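PDB 2IZO: FLAP structure-specific endonuclease from Sulfolobus solfataricus, which cuts 5'-flap structures from DNA as a magnesium-dependent endonuclease and 5'-3' exonuclease in replication and repair, working with the PCNA sliding clamp through its PCNA1 subunit. Local coordinates for residues F13-K19 with E68-P72; K19-D24 with L162-S168; A28-F32 with R183-I187; A173-G177 with L281-P285. All blocks are in the same frame, centred on the assembly; numbering follows the deposited sequence.

Contact 1. Residues F13-K19 with E68-P72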
# COMPACT_ATOMS: atom_id res chain seq x y z
N PHE A 13 6.73 -6.91 -13.86
CA PHE A 13 5.67 -5.92 -13.78
C PHE A 13 6.18 -4.61 -13.19
O PHE A 13 5.55 -3.56 -13.35
CB PHE A 13 4.52 -6.46 -12.94
CG PHE A 13 3.67 -7.49 -13.65
CD1 PHE A 13 2.86 -7.12 -14.72
CD2 PHE A 13 3.65 -8.81 -13.22
CE1 PHE A 13 2.06 -8.05 -15.37
CE2 PHE A 13 2.86 -9.75 -13.86
CZ PHE A 13 2.06 -9.37 -14.94
N SER A 14 7.33 -4.68 -12.51
CA SER A 14 8.02 -3.50 -11.99
C SER A 14 8.31 -2.49 -13.10
O SER A 14 7.95 -1.32 -12.98
CB SER A 14 9.33 -3.90 -11.30
OG SER A 14 9.08 -4.49 -10.03
N GLU A 15 8.92 -2.96 -14.19
CA GLU A 15 9.26 -2.09 -15.32
C GLU A 15 8.02 -1.65 -16.08
O GLU A 15 8.03 -0.62 -16.76
CB GLU A 15 10.25 -2.78 -16.25
N LEU A 16 6.94 -2.42 -15.96
CA LEU A 16 5.71 -2.15 -16.68
C LEU A 16 4.75 -1.25 -15.90
O LEU A 16 3.77 -0.75 -16.46
CB LEU A 16 5.04 -3.48 -17.06
CG LEU A 16 4.12 -3.58 -18.28
CD1 LEU A 16 4.70 -2.90 -19.51
CD2 LEU A 16 3.83 -5.04 -18.56
N LYS A 17 5.05 -1.04 -14.62
CA LYS A 17 4.24 -0.19 -13.74
C LYS A 17 4.18 1.26 -14.21
O LYS A 17 5.22 1.87 -14.50
CB LYS A 17 4.78 -0.28 -12.31
CG LYS A 17 3.87 0.30 -11.24
CD LYS A 17 4.18 -0.26 -9.85
CE LYS A 17 5.37 0.43 -9.18
NZ LYS A 17 6.69 -0.05 -9.69
N GLY A 18 2.97 1.80 -14.28
CA GLY A 18 2.74 3.18 -14.72
C GLY A 18 2.79 3.36 -16.22
O GLY A 18 3.17 4.43 -16.71
N LYS A 19 2.40 2.32 -16.96
CA LYS A 19 2.50 2.33 -18.42
C LYS A 19 1.18 2.03 -19.13
O LYS A 19 0.50 1.05 -18.81
CB LYS A 19 3.59 1.35 -18.89
CG LYS A 19 4.95 1.64 -18.30
CD LYS A 19 6.05 0.93 -19.05
CE LYS A 19 7.41 1.56 -18.78
NZ LYS A 19 7.45 3.02 -19.08
N GLU A 68 -1.42 -4.13 -10.92
CA GLU A 68 0.02 -4.18 -11.15
C GLU A 68 0.60 -2.85 -11.65
O GLU A 68 1.82 -2.64 -11.62
CB GLU A 68 0.36 -5.31 -12.13
CG GLU A 68 1.61 -6.06 -11.74
CD GLU A 68 1.36 -7.27 -10.86
OE1 GLU A 68 0.72 -8.23 -11.35
OE2 GLU A 68 1.81 -7.27 -9.69
N GLY A 69 -0.28 -1.95 -12.10
CA GLY A 69 0.11 -0.60 -12.50
C GLY A 69 -0.02 -0.29 -13.98
O GLY A 69 0.25 0.83 -14.42
N VAL A 70 -0.44 -1.29 -14.75
CA VAL A 70 -0.60 -1.13 -16.20
C VAL A 70 -1.95 -0.48 -16.49
O VAL A 70 -2.99 -0.96 -16.04
CB VAL A 70 -0.54 -2.50 -16.93
CG1 VAL A 70 -0.67 -2.32 -18.44
CG2 VAL A 70 0.74 -3.25 -16.59
N ILE A 71 -1.93 0.64 -17.21
CA ILE A 71 -3.16 1.24 -17.70
C ILE A 71 -3.53 0.59 -19.03
O ILE A 71 -2.80 0.74 -20.02
CB ILE A 71 -3.08 2.78 -17.82
CG1 ILE A 71 -2.81 3.40 -16.45
CG2 ILE A 71 -4.38 3.33 -18.43
CD1 ILE A 71 -2.65 4.92 -16.46
N PRO A 72 -4.65 -0.15 -19.06
CA PRO A 72 -5.03 -0.92 -20.23
C PRO A 72 -5.92 -0.13 -21.20
O PRO A 72 -6.88 0.51 -20.78
CB PRO A 72 -5.80 -2.09 -19.64
CG PRO A 72 -6.24 -1.65 -18.26
CD PRO A 72 -5.62 -0.31 -17.97

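Contact 2. Residues K19-D24 with L162-S168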
# COMPACT_ATOMS: atom_id res chain seq x y z
N LYS A 19 2.40 2.32 -16.96
CA LYS A 19 2.50 2.33 -18.42
C LYS A 19 1.18 2.03 -19.13
O LYS A 19 0.50 1.05 -18.81
CB LYS A 19 3.59 1.35 -18.89
CG LYS A 19 4.95 1.64 -18.30
CD LYS A 19 6.05 0.93 -19.05
CE LYS A 19 7.41 1.56 -18.78
NZ LYS A 19 7.45 3.02 -19.08
N ARG A 20 0.85 2.89 -20.08
CA ARG A 20 -0.31 2.69 -20.94
C ARG A 20 0.00 1.63 -21.99
O ARG A 20 1.05 1.67 -22.64
CB ARG A 20 -0.71 4.00 -21.63
CG ARG A 20 -1.24 5.06 -20.69
CD ARG A 20 -1.38 6.39 -21.41
NE ARG A 20 -2.11 7.38 -20.62
CZ ARG A 20 -3.44 7.41 -20.50
NH1 ARG A 20 -4.19 6.50 -21.12
NH2 ARG A 20 -4.02 8.34 -19.76
N VAL A 21 -0.90 0.67 -22.14
CA VAL A 21 -0.69 -0.44 -23.06
C VAL A 21 -1.85 -0.59 -24.04
O VAL A 21 -3.01 -0.65 -23.64
CB VAL A 21 -0.40 -1.76 -22.28
CG1 VAL A 21 -0.52 -2.97 -23.18
CG2 VAL A 21 1.00 -1.72 -21.67
N SER A 22 -1.51 -0.64 -25.32
CA SER A 22 -2.49 -0.82 -26.40
C SER A 22 -2.82 -2.29 -26.63
O SER A 22 -2.26 -2.94 -27.52
CB SER A 22 -1.96 -0.19 -27.69
OG SER A 22 -2.28 1.18 -27.76
N ILE A 23 -3.74 -2.81 -25.83
CA ILE A 23 -4.18 -4.20 -25.95
C ILE A 23 -5.14 -4.34 -27.12
O ILE A 23 -6.05 -3.53 -27.28
CB ILE A 23 -4.88 -4.68 -24.65
CG1 ILE A 23 -3.99 -4.41 -23.43
CG2 ILE A 23 -5.24 -6.17 -24.75
CD1 ILE A 23 -4.73 -4.38 -22.12
N ASP A 24 -4.93 -5.37 -27.94
CA ASP A 24 -5.88 -5.69 -28.99
C ASP A 24 -7.13 -6.31 -28.37
O ASP A 24 -7.04 -7.28 -27.62
CB ASP A 24 -5.28 -6.64 -30.03
CG ASP A 24 -6.24 -6.92 -31.18
OD1 ASP A 24 -7.09 -6.06 -31.49
OD2 ASP A 24 -6.13 -8.01 -31.80
N LEU A 162 1.14 7.52 -27.27
CA LEU A 162 -0.02 7.46 -26.38
C LEU A 162 -0.06 6.14 -25.61
O LEU A 162 -0.60 6.07 -24.51
CB LEU A 162 -1.32 7.70 -27.14
CG LEU A 162 -1.54 9.15 -27.59
CD1 LEU A 162 -2.52 9.18 -28.75
CD2 LEU A 162 -2.01 10.05 -26.45
N SER A 163 0.50 5.09 -26.21
CA SER A 163 0.77 3.86 -25.46
C SER A 163 2.26 3.57 -25.46
O SER A 163 2.99 3.98 -26.36
CB SER A 163 -0.04 2.67 -26.00
OG SER A 163 0.51 2.13 -27.19
N TRP A 164 2.71 2.89 -24.41
CA TRP A 164 4.08 2.45 -24.27
C TRP A 164 4.39 1.30 -25.23
O TRP A 164 5.45 1.25 -25.84
CB TRP A 164 4.31 2.02 -22.82
CG TRP A 164 5.42 1.05 -22.58
CD1 TRP A 164 5.32 -0.31 -22.48
CD2 TRP A 164 6.80 1.37 -22.37
NE1 TRP A 164 6.56 -0.86 -22.23
CE2 TRP A 164 7.48 0.15 -22.16
CE3 TRP A 164 7.52 2.57 -22.35
CZ2 TRP A 164 8.86 0.09 -21.93
CZ3 TRP A 164 8.89 2.51 -22.12
CH2 TRP A 164 9.54 1.28 -21.91
N ALA A 165 3.42 0.39 -25.37
CA ALA A 165 3.56 -0.77 -26.23
C ALA A 165 2.19 -1.31 -26.60
O ALA A 165 1.21 -1.07 -25.90
CB ALA A 165 4.36 -1.86 -25.51
N ALA A 166 2.13 -2.03 -27.72
CA ALA A 166 0.95 -2.79 -28.08
C ALA A 166 1.02 -4.17 -27.43
O ALA A 166 2.09 -4.78 -27.35
CB ALA A 166 0.85 -2.93 -29.59
N ALA A 167 -0.12 -4.65 -26.95
CA ALA A 167 -0.18 -5.96 -26.31
C ALA A 167 -1.09 -6.91 -27.07
O ALA A 167 -2.26 -6.59 -27.33
CB ALA A 167 -0.61 -5.86 -24.86
N SER A 168 -0.53 -8.06 -27.41
CA SER A 168 -1.21 -9.12 -28.15
C SER A 168 -0.36 -10.38 -28.04
O SER A 168 0.81 -10.31 -27.70
CB SER A 168 -1.40 -8.73 -29.61
OG SER A 168 -1.99 -9.77 -30.36

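Contact 3. Residues A28-F32 with R183-I187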
# COMPACT_ATOMS: atom_id res chain seq x y z
N ALA A 28 -7.41 -10.34 -27.29
CA ALA A 28 -7.67 -10.53 -25.86
C ALA A 28 -8.87 -11.43 -25.62
O ALA A 28 -8.81 -12.34 -24.79
CB ALA A 28 -7.87 -9.18 -25.18
N LEU A 29 -9.95 -11.15 -26.34
CA LEU A 29 -11.22 -11.84 -26.17
C LEU A 29 -11.12 -13.33 -26.49
O LEU A 29 -11.52 -14.17 -25.68
CB LEU A 29 -12.31 -11.18 -27.02
CG LEU A 29 -12.66 -9.73 -26.69
CD1 LEU A 29 -13.41 -9.09 -27.85
CD2 LEU A 29 -13.45 -9.61 -25.40
N TYR A 30 -10.57 -13.66 -27.66
CA TYR A 30 -10.31 -15.05 -28.04
C TYR A 30 -9.51 -15.76 -26.95
O TYR A 30 -9.84 -16.87 -26.56
CB TYR A 30 -9.57 -15.15 -29.37
CG TYR A 30 -10.38 -14.82 -30.61
CD1 TYR A 30 -10.03 -13.75 -31.43
CD2 TYR A 30 -11.48 -15.60 -30.98
CE1 TYR A 30 -10.76 -13.45 -32.57
CE2 TYR A 30 -12.22 -15.30 -32.12
CZ TYR A 30 -11.85 -14.22 -32.91
OH TYR A 30 -12.57 -13.92 -34.04
N GLN A 31 -8.45 -15.10 -26.47
CA GLN A 31 -7.62 -15.66 -25.40
C GLN A 31 -8.46 -16.03 -24.18
O GLN A 31 -8.30 -17.11 -23.62
CB GLN A 31 -6.50 -14.70 -25.00
CG GLN A 31 -5.49 -14.37 -26.11
CD GLN A 31 -4.72 -15.58 -26.63
OE1 GLN A 31 -4.53 -16.57 -25.92
NE2 GLN A 31 -4.26 -15.48 -27.87
N PHE A 32 -9.36 -15.12 -23.80
CA PHE A 32 -10.26 -15.35 -22.66
C PHE A 32 -11.32 -16.40 -22.97
O PHE A 32 -11.80 -17.08 -22.07
CB PHE A 32 -10.93 -14.05 -22.22
CG PHE A 32 -9.98 -13.02 -21.66
CD1 PHE A 32 -9.00 -13.39 -20.73
CD2 PHE A 32 -10.07 -11.68 -22.03
CE1 PHE A 32 -8.12 -12.44 -20.21
CE2 PHE A 32 -9.20 -10.73 -21.52
CZ PHE A 32 -8.22 -11.11 -20.60
N ARG A 183 3.85 -9.33 -24.76
CA ARG A 183 3.06 -10.55 -24.82
C ARG A 183 2.80 -11.13 -23.43
O ARG A 183 3.56 -10.89 -22.50
CB ARG A 183 3.78 -11.59 -25.69
CG ARG A 183 3.96 -11.18 -27.14
CD ARG A 183 4.59 -12.28 -27.98
NE ARG A 183 3.75 -13.47 -28.07
CZ ARG A 183 4.02 -14.63 -27.48
NH1 ARG A 183 5.11 -14.77 -26.74
NH2 ARG A 183 3.19 -15.66 -27.62
N ASN A 184 1.71 -11.89 -23.31
CA ASN A 184 1.36 -12.65 -22.10
C ASN A 184 0.68 -11.87 -20.96
O ASN A 184 0.59 -12.37 -19.84
CB ASN A 184 2.56 -13.45 -21.56
CG ASN A 184 3.15 -14.40 -22.59
OD1 ASN A 184 2.51 -15.36 -23.02
ND2 ASN A 184 4.39 -14.14 -22.98
N LEU A 185 0.22 -10.65 -21.25
CA LEU A 185 -0.61 -9.93 -20.28
C LEU A 185 -1.97 -10.61 -20.16
O LEU A 185 -2.48 -10.82 -19.05
CB LEU A 185 -0.79 -8.46 -20.65
CG LEU A 185 0.28 -7.44 -20.25
CD1 LEU A 185 -0.21 -6.03 -20.54
CD2 LEU A 185 0.68 -7.57 -18.79
N THR A 186 -2.54 -10.97 -21.31
CA THR A 186 -3.85 -11.61 -21.39
C THR A 186 -3.85 -13.04 -20.82
O THR A 186 -4.78 -13.43 -20.12
CB THR A 186 -4.40 -11.62 -22.84
OG1 THR A 186 -3.32 -11.87 -23.76
CG2 THR A 186 -5.01 -10.28 -23.18
N ILE A 187 -2.80 -13.80 -21.13
CA ILE A 187 -2.67 -15.17 -20.63
C ILE A 187 -1.64 -15.25 -19.50
O ILE A 187 -1.90 -14.82 -18.37
CB ILE A 187 -2.32 -16.17 -21.76
CG1 ILE A 187 -0.87 -16.00 -22.24
CG2 ILE A 187 -3.31 -16.04 -22.92
CD1 ILE A 187 -0.30 -17.20 -22.98

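Contact 4. Residues A173-G177 with L281-P285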
# COMPACT_ATOMS: atom_id res chain seq x y z
N ALA A 173 1.44 -6.42 -34.73
CA ALA A 173 1.68 -5.05 -34.28
C ALA A 173 3.04 -4.51 -34.71
O ALA A 173 3.16 -3.32 -35.05
CB ALA A 173 1.53 -4.96 -32.78
N ILE A 174 4.05 -5.37 -34.69
CA ILE A 174 5.38 -5.00 -35.14
C ILE A 174 5.36 -4.50 -36.59
O ILE A 174 5.94 -3.47 -36.91
CB ILE A 174 6.39 -6.15 -34.97
CG1 ILE A 174 6.37 -6.66 -33.52
CG2 ILE A 174 7.80 -5.70 -35.37
CD1 ILE A 174 7.25 -7.87 -33.27
N LEU A 175 4.64 -5.23 -37.46
CA LEU A 175 4.58 -4.92 -38.89
C LEU A 175 3.75 -3.68 -39.21
O LEU A 175 3.72 -3.23 -40.36
CB LEU A 175 4.05 -6.12 -39.68
CG LEU A 175 4.73 -7.49 -39.57
CD1 LEU A 175 3.81 -8.58 -40.10
CD2 LEU A 175 6.06 -7.52 -40.29
N PHE A 176 3.06 -3.15 -38.20
CA PHE A 176 2.26 -1.93 -38.36
C PHE A 176 2.92 -0.70 -37.76
O PHE A 176 2.34 0.39 -37.75
CB PHE A 176 0.86 -2.12 -37.78
CG PHE A 176 -0.03 -3.01 -38.60
CD1 PHE A 176 -0.42 -2.63 -39.88
CD2 PHE A 176 -0.50 -4.21 -38.08
CE1 PHE A 176 -1.25 -3.44 -40.64
CE2 PHE A 176 -1.33 -5.03 -38.83
CZ PHE A 176 -1.71 -4.65 -40.12
N GLY A 177 4.14 -0.86 -37.25
CA GLY A 177 4.90 0.26 -36.73
C GLY A 177 4.87 0.43 -35.22
O GLY A 177 5.11 1.53 -34.71
N LEU A 281 -0.81 -1.77 -47.11
CA LEU A 281 -1.71 -2.10 -46.01
C LEU A 281 -0.96 -2.21 -44.68
O LEU A 281 -1.56 -2.08 -43.61
CB LEU A 281 -2.47 -3.40 -46.30
CG LEU A 281 -3.41 -3.44 -47.51
CD1 LEU A 281 -3.81 -4.87 -47.84
CD2 LEU A 281 -4.65 -2.56 -47.31
N PHE A 282 0.35 -2.43 -44.75
CA PHE A 282 1.20 -2.49 -43.56
C PHE A 282 1.91 -1.17 -43.31
O PHE A 282 1.91 -0.67 -42.18
CB PHE A 282 2.21 -3.63 -43.66
CG PHE A 282 1.66 -4.97 -43.26
CD1 PHE A 282 1.51 -5.30 -41.92
CD2 PHE A 282 1.30 -5.90 -44.22
CE1 PHE A 282 1.01 -6.54 -41.54
CE2 PHE A 282 0.80 -7.14 -43.86
CZ PHE A 282 0.65 -7.46 -42.51
N LEU A 283 2.53 -0.62 -44.36
CA LEU A 283 3.30 0.62 -44.24
C LEU A 283 2.42 1.77 -43.74
O LEU A 283 2.75 2.41 -42.73
CB LEU A 283 3.95 1.00 -45.57
CG LEU A 283 5.22 0.25 -45.99
CD1 LEU A 283 5.45 0.40 -47.50
CD2 LEU A 283 6.43 0.73 -45.20
N ASN A 284 1.32 2.00 -44.43
CA ASN A 284 0.38 3.06 -44.08
C ASN A 284 -1.08 2.59 -44.19
O ASN A 284 -1.71 2.75 -45.24
CB ASN A 284 0.64 4.32 -44.90
CG ASN A 284 1.25 4.02 -46.26
OD1 ASN A 284 0.60 3.45 -47.14
ND2 ASN A 284 2.50 4.42 -46.45
N PRO A 285 -1.61 1.99 -43.11
CA PRO A 285 -2.99 1.53 -43.05
C PRO A 285 -3.94 2.59 -42.49
O PRO A 285 -3.50 3.66 -42.07
CB PRO A 285 -2.92 0.34 -42.09
CG PRO A 285 -1.73 0.62 -41.21
CD PRO A 285 -0.89 1.69 -41.86

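Contact 1. Residues F13-K19 with E68-P72
Phe13 opens the short, weakly bonded helical turn 13-16 and directs its ring at Glu68, whose carboxylate atom OE1 lies over one face of that ring. Leu16, the buried residue of the turn, packs against Val70 of the inner strand 70-76: its CG is 3.8 Å from Val70 CG2, and the two branched aliphatic side chains exclude water from a spot where Leu16 also touches Leu11 and Trp164. Lys17 runs its aliphatic stem past the backbone, with CG 3.6 Å from Glu68 O, while its amine leads away from both segments, to an acidic side chain of the sliding clamp B chain. Gly18 then sits in a type II turn from Leu16 to Lys19, where its positive phi favours glycine, and its N donates a 2.9 Å hydrogen bond to Gly69 O. Gly69 closes the helix before it with a Schellman motif. A side chain here would press on its own backbone and collide with Lys17 CG, so glycine is called for twice over. At Lys19 the chain straightens, and Ile71 N donates to Lys19 O at 2.9 Å. From here the chains run on as neighbouring parallel strands, 19-24 and 70-76, with helix 53-68 between them in sequence. Parallel neighbours linked through helices are characteristic of the alpha/beta PIN-like nuclease fold to which the XPG N-terminal domain belongs.

Contact 2. Residues K19-D24 with L162-S168
Lys19 lies across one face of the Trp164 indole. Its NZ is 3.6 Å from the centroid of the six-membered ring, a cation-pi contact, and its CD makes a CH-pi contact 3.4 Å from the centroid of the five-membered ring; a long, flexible lysine can serve both rings at once. Beyond this pair the backbones join as parallel strands. Trp164 N donates to Arg20 O (2.7 Å), Ser22 N to Ala165 O (2.8 Å), Ala167 N to Ser22 O (2.8 Å) and Asp24 N to Ala167 O (3.0 Å). In this register Ser22 CA and Ala166 CA are 4.3 Å apart. On their face Ser22 OG and Ser163 OG share a hydrogen bond of 3.0 Å, so that each buried hydroxyl has a polar partner. On the other face the Ala167 methyl, CB, meets Val21 CG1 at 3.3 Å and Ile23 CG1 at 3.9 Å, its small size leaving room for both branched neighbours. At the C-terminal end Asp24, a predicted magnesium ligand, has its side chain about 4 Å from the bound ion, too far for direct coordination here but consistent with a place at the site. Strand 19-24 is flanked in the sheet by 165-167 and 70-76, with 180-183 beyond 165-167, while the small Ser22 and Ala166 leave room for Ala154 and Leu157 of helix 150-159.

Contact 3. Residues A28-F32 with R183-I187
Residues 28-32 form one turn of helix 25-34, closed by the 3.0 Å hydrogen bond from Phe32 N to Ala28 O, whereas residues 183-187 leave strand 180-183 as an irregular loop. The backbones come nearest at Ala28 and Thr186, whose CA atoms are 6.0 Å apart, a spacing that the small alanine permits. Thr186 points at the helix and fills the space beside it: its methyl CG2 lies 3.7 Å from Ala28 CB and 4.2 Å from Phe32 CZ, and its carbonyl O is 3.5 Å from Phe32 CE1. A beta-branched residue suits this place because its methyl can face the apolar helix surface. One turn along from Asn27, Gln31 reaches across with OE1 3.3 Å from Ile187 CG2, while its NE2 makes a weak hydrogen bond to Asn27 OD1. Gln169 packs on the side chains of Gln31, Thr186 and Ile187. The contact thus ties a helix of the N-domain to a loop of the I-domain close to the metal site, with the Gln31 side chain about 5 Å from the bound zinc. The loop's own polar ties run to Gln169 and Glu205; with only van der Waals contacts across it, the fit between these two segments rests on shape.

Contact 4. Residues A173-G177 with L281-P285
Phe282 and Phe176 lose the most surface to this contact, 92 and 84 Å², and their rings form an offset stack with centroids 4.7 Å apart and planes at 24°. Phe282 CD1 lies over one face of the Phe176 ring, 3.6 Å from Phe176 CE1. At its edge the Phe176 ring meets a carbonyl, with CE1 3.3 Å from Leu281 O, and Pro285 CG packs 3.7 Å from Phe176 CD1, so ring, peptide oxygen and a rigid proline line part of the surround of the phenylalanine. The Phe282 ring presents its edge to Leu175 O, which is 3.4 Å from Phe282 CD1. Leu175, third in buried area, adds its CB at 3.5 Å from Phe282 CD1 and continues the apolar patch toward Leu223 of helix 220-230. Around the pair, Tyr234 meets Phe282 with ring planes at about 80°, and Ala152 and Ala155 of helix 150-159 pack on Phe176. The Phe176 side chain comes within about 6 Å of a bound magnesium ion but does not coordinate it. Stacked ring faces, with carbonyl oxygens at the positive rims of ring hydrogens, thus join the C-terminal ends of helices 172-175 and 278-283 through a hydrophobic core beside the charged metal site.

Overall arrangement
Contacts 1 and 2 share Lys19 and meet in the central sheet, where strand 19-24 lies between 70-76 and 165-167; their centres are 10 Å apart. Contact 3 follows from strand 19-24 into helix 25-34, its centre 13 Å from that of contact 2, and Leu185 of its loop packs on Phe13, Leu16 and Val70 of contact 1. These three contacts interleave along the chain. Contact 4 opens after contact 2 closes and reaches it through Ala166 and Ala173, its centre 25 Å from that of contact 1. Contacts 2 and 3 each pair an N-domain segment with an I-domain segment near the metal site, and contact 4 packs the later helix 278-283 against the I-domain near it.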